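Side-chain contact in putative uncharacterized protein (Ustilago maydis, PDB 4GNX), which is a subunit of replication protein A and binds single-stranded DNA through an OB fold: residues Ala27-Asp32 with Gly95-Phe100. Sequence-based numbering, arbitrary orientation.
Sequences AEFILD and GTLKSF. With nucleotides of chain G.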
loop_
_atom_site.group_PDB
_atom_site.type_symbol
_atom_site.label_atom_id
_atom_site.label_comp_id
_atom_site.label_asym_id
_atom_site.label_seq_id
_atom_site.Cartn_x
_atom_site.Cartn_y
_atom_site.Cartn_z
ATOM N N ALA B 27 33.465 -5.238 -5.558
ATOM C CA ALA B 27 32.616 -5.505 -4.395
ATOM C C ALA B 27 31.116 -5.605 -4.704
ATOM O O ALA B 27 30.695 -5.645 -5.862
ATOM C CB ALA B 27 32.858 -4.448 -3.325
ATOM N N GLU B 28 30.327 -5.673 -3.635
ATOM C CA GLU B 28 28.886 -5.543 -3.707
ATOM C C GLU B 28 28.565 -4.139 -4.198
ATOM O O GLU B 28 29.321 -3.203 -3.940
ATOM C CB GLU B 28 28.276 -5.760 -2.317
ATOM C CG GLU B 28 28.465 -7.166 -1.753
ATOM C CD GLU B 28 28.411 -7.211 -0.225
ATOM O OE1 GLU B 28 27.398 -6.752 0.362
ATOM O OE2 GLU B 28 29.383 -7.710 0.396
ATOM N N PHE B 29 27.451 -3.995 -4.909
ATOM C CA PHE B 29 26.954 -2.677 -5.287
ATOM C C PHE B 29 26.177 -2.016 -4.170
ATOM O O PHE B 29 25.612 -2.686 -3.304
ATOM C CB PHE B 29 26.060 -2.772 -6.497
ATOM C CG PHE B 29 26.769 -3.230 -7.719
ATOM C CD1 PHE B 29 27.083 -4.575 -7.891
ATOM C CD2 PHE B 29 27.125 -2.320 -8.701
ATOM C CE1 PHE B 29 27.744 -5.008 -9.017
ATOM C CE2 PHE B 29 27.788 -2.750 -9.841
ATOM C CZ PHE B 29 28.099 -4.098 -9.994
ATOM N N ILE B 30 26.147 -0.689 -4.203
ATOM C CA ILE B 30 25.456 0.063 -3.179
ATOM C C ILE B 30 24.526 1.078 -3.804
ATOM O O ILE B 30 24.963 1.904 -4.582
ATOM C CB ILE B 30 26.448 0.733 -2.216
ATOM C CG1 ILE B 30 27.150 -0.348 -1.406
ATOM C CG2 ILE B 30 25.732 1.693 -1.277
ATOM C CD1 ILE B 30 28.426 0.100 -0.720
ATOM N N LEU B 31 23.243 0.994 -3.474
ATOM C CA LEU B 31 22.292 1.999 -3.899
ATOM C C LEU B 31 21.595 2.575 -2.683
ATOM O O LEU B 31 21.106 1.832 -1.828
ATOM C CB LEU B 31 21.282 1.417 -4.879
ATOM C CG LEU B 31 20.404 2.460 -5.574
ATOM C CD1 LEU B 31 21.125 3.004 -6.791
ATOM C CD2 LEU B 31 19.065 1.883 -5.996
ATOM N N ASP B 32 21.568 3.907 -2.621
ATOM C CA ASP B 32 21.009 4.655 -1.501
ATOM C C ASP B 32 21.542 4.139 -0.155
ATOM O O ASP B 32 20.787 3.957 0.799
ATOM C CB ASP B 32 19.468 4.654 -1.527
ATOM C CG ASP B 32 18.879 5.165 -2.855
ATOM O OD1 ASP B 32 19.541 5.937 -3.588
ATOM O OD2 ASP B 32 17.723 4.790 -3.174
ATOM N N GLY B 95 16.472 -10.395 -11.281
ATOM C CA GLY B 95 17.885 -10.693 -11.579
ATOM C C GLY B 95 18.890 -10.232 -10.550
ATOM O O GLY B 95 18.508 -9.708 -9.533
ATOM N N THR B 96 20.172 -10.456 -10.808
ATOM C CA THR B 96 21.232 -9.921 -9.960
ATOM C C THR B 96 22.068 -8.949 -10.791
ATOM O O THR B 96 22.339 -9.206 -11.974
ATOM C CB THR B 96 22.154 -11.031 -9.400
ATOM O OG1 THR B 96 21.384 -12.179 -9.046
ATOM C CG2 THR B 96 22.871 -10.561 -8.154
ATOM N N LEU B 97 22.456 -7.832 -10.177
ATOM C CA LEU B 97 23.334 -6.861 -10.822
ATOM C C LEU B 97 24.789 -7.343 -10.901
ATOM O O LEU B 97 25.369 -7.764 -9.903
ATOM C CB LEU B 97 23.260 -5.501 -10.119
ATOM C CG LEU B 97 24.124 -4.364 -10.713
ATOM C CD1 LEU B 97 23.983 -4.235 -12.227
ATOM C CD2 LEU B 97 23.848 -3.024 -10.048
ATOM N N LYS B 98 25.378 -7.278 -12.090
ATOM C CA LYS B 98 26.734 -7.794 -12.276
ATOM C C LYS B 98 27.609 -6.866 -13.097
ATOM O O LYS B 98 27.135 -6.094 -13.940
ATOM C CB LYS B 98 26.729 -9.209 -12.881
ATOM C CG LYS B 98 25.810 -10.175 -12.150
ATOM C CD LYS B 98 26.409 -11.553 -11.933
ATOM C CE LYS B 98 25.697 -12.253 -10.774
ATOM N NZ LYS B 98 25.718 -13.746 -10.880
ATOM N N SER B 99 28.896 -6.942 -12.817
ATOM C CA SER B 99 29.875 -6.190 -13.564
ATOM C C SER B 99 30.943 -7.085 -14.175
ATOM O O SER B 99 31.469 -8.005 -13.545
ATOM C CB SER B 99 30.527 -5.115 -12.705
ATOM O OG SER B 99 31.328 -4.278 -13.516
ATOM N N PHE B 100 31.224 -6.794 -15.434
ATOM C CA PHE B 100 32.299 -7.405 -16.177
ATOM C C PHE B 100 32.950 -6.239 -16.877
ATOM O O PHE B 100 32.265 -5.429 -17.512
ATOM C CB PHE B 100 31.781 -8.447 -17.192
ATOM C CG PHE B 100 30.787 -7.906 -18.221
ATOM C CD1 PHE B 100 31.166 -7.725 -19.561
ATOM C CD2 PHE B 100 29.459 -7.602 -17.867
ATOM C CE1 PHE B 100 30.256 -7.243 -20.509
ATOM C CE2 PHE B 100 28.554 -7.118 -18.814
ATOM C CZ PHE B 100 28.951 -6.945 -20.136
ATOM P P DT G 25 31.045 -15.463 -24.619
ATOM O OP1 DT G 25 29.943 -16.457 -24.529
ATOM O OP2 DT G 25 31.892 -15.417 -25.840
ATOM O "O5'" DT G 25 30.376 -14.029 -24.428
ATOM C "C5'" DT G 25 30.988 -12.823 -24.927
ATOM C "C4'" DT G 25 30.452 -11.645 -24.150
ATOM O "O4'" DT G 25 30.407 -11.995 -22.753
ATOM C "C3'" DT G 25 31.297 -10.375 -24.216
ATOM O "O3'" DT G 25 30.819 -9.501 -25.247
ATOM C "C2'" DT G 25 31.100 -9.736 -22.848
ATOM C "C1'" DT G 25 30.394 -10.799 -21.999
ATOM N N1 DT G 25 31.004 -11.080 -20.676
ATOM C C2 DT G 25 30.167 -11.405 -19.630
ATOM O O2 DT G 25 28.954 -11.485 -19.746
ATOM N N3 DT G 25 30.807 -11.631 -18.434
ATOM C C4 DT G 25 32.166 -11.567 -18.187
ATOM O O4 DT G 25 32.595 -11.791 -17.058
ATOM C C5 DT G 25 32.984 -11.217 -19.326
ATOM C C7 DT G 25 34.466 -11.127 -19.152
ATOM C C6 DT G 25 32.370 -10.995 -20.498
ATOM P P DT G 21 16.979 -19.757 -10.679
ATOM O OP1 DT G 21 15.543 -19.939 -11.018
ATOM O OP2 DT G 21 17.826 -20.950 -10.416
ATOM O "O5'" DT G 21 17.638 -18.939 -11.877
ATOM C "C5'" DT G 21 18.164 -19.611 -13.040
ATOM C "C4'" DT G 21 19.587 -19.174 -13.309
ATOM O "O4'" DT G 21 19.706 -17.738 -13.166
ATOM C "C3'" DT G 21 20.645 -19.803 -12.398
ATOM O "O3'" DT G 21 21.686 -20.440 -13.166
ATOM C "C2'" DT G 21 21.103 -18.659 -11.502
ATOM C "C1'" DT G 21 20.747 -17.390 -12.267
ATOM N N1 DT G 21 20.262 -16.261 -11.435
ATOM C C2 DT G 21 21.111 -15.204 -11.183
ATOM O O2 DT G 21 22.259 -15.155 -11.598
ATOM N N3 DT G 21 20.567 -14.203 -10.414
ATOM C C4 DT G 21 19.287 -14.151 -9.890
ATOM O O4 DT G 21 18.939 -13.186 -9.216
ATOM C C5 DT G 21 18.449 -15.289 -10.201
ATOM C C7 DT G 21 17.047 -15.323 -9.677
ATOM C C6 DT G 21 18.971 -16.270 -10.949
#
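Thr96 OG1 accepts a hydrogen bond from N3 of thymine DT21 of chain G at 2.6 Å, bent to 141° at the hydrogen. It belongs to strand 90-100 of an OB-fold barrel, whose Thr96, Lys98 and Phe100 meet the single-stranded DNA while Leu97 and Ser99 turn to Phe29 of segment 27-32. With CG anti to the carbonyl carbon (chi1 -65°), Phe29 reaches across to Leu97, and the two side chains cross at about a right angle. Leu97 CD2 lies over one face of the Phe29 ring, 3.8 Å from its centroid and 20° off the normal, a CH-pi contact. The far end of the ring runs on to Ser99, whose CB meets CZ of Phe29 at the ring edge, 3.8 Å away. Gln22 touches both Phe29 and Ser99, and Ile17 of helix 14-19 packs on Leu97, so the N-terminal part of the chain covers this side of the strand. On the DNA side, Lys98 brings NZ to 3.8 Å from O2 of DT21 of chain G. Phe100 carries the base of DT25 of chain G over one ring face, offset toward the rim, with C2 of that thymine 3.7 Å above the ring plane.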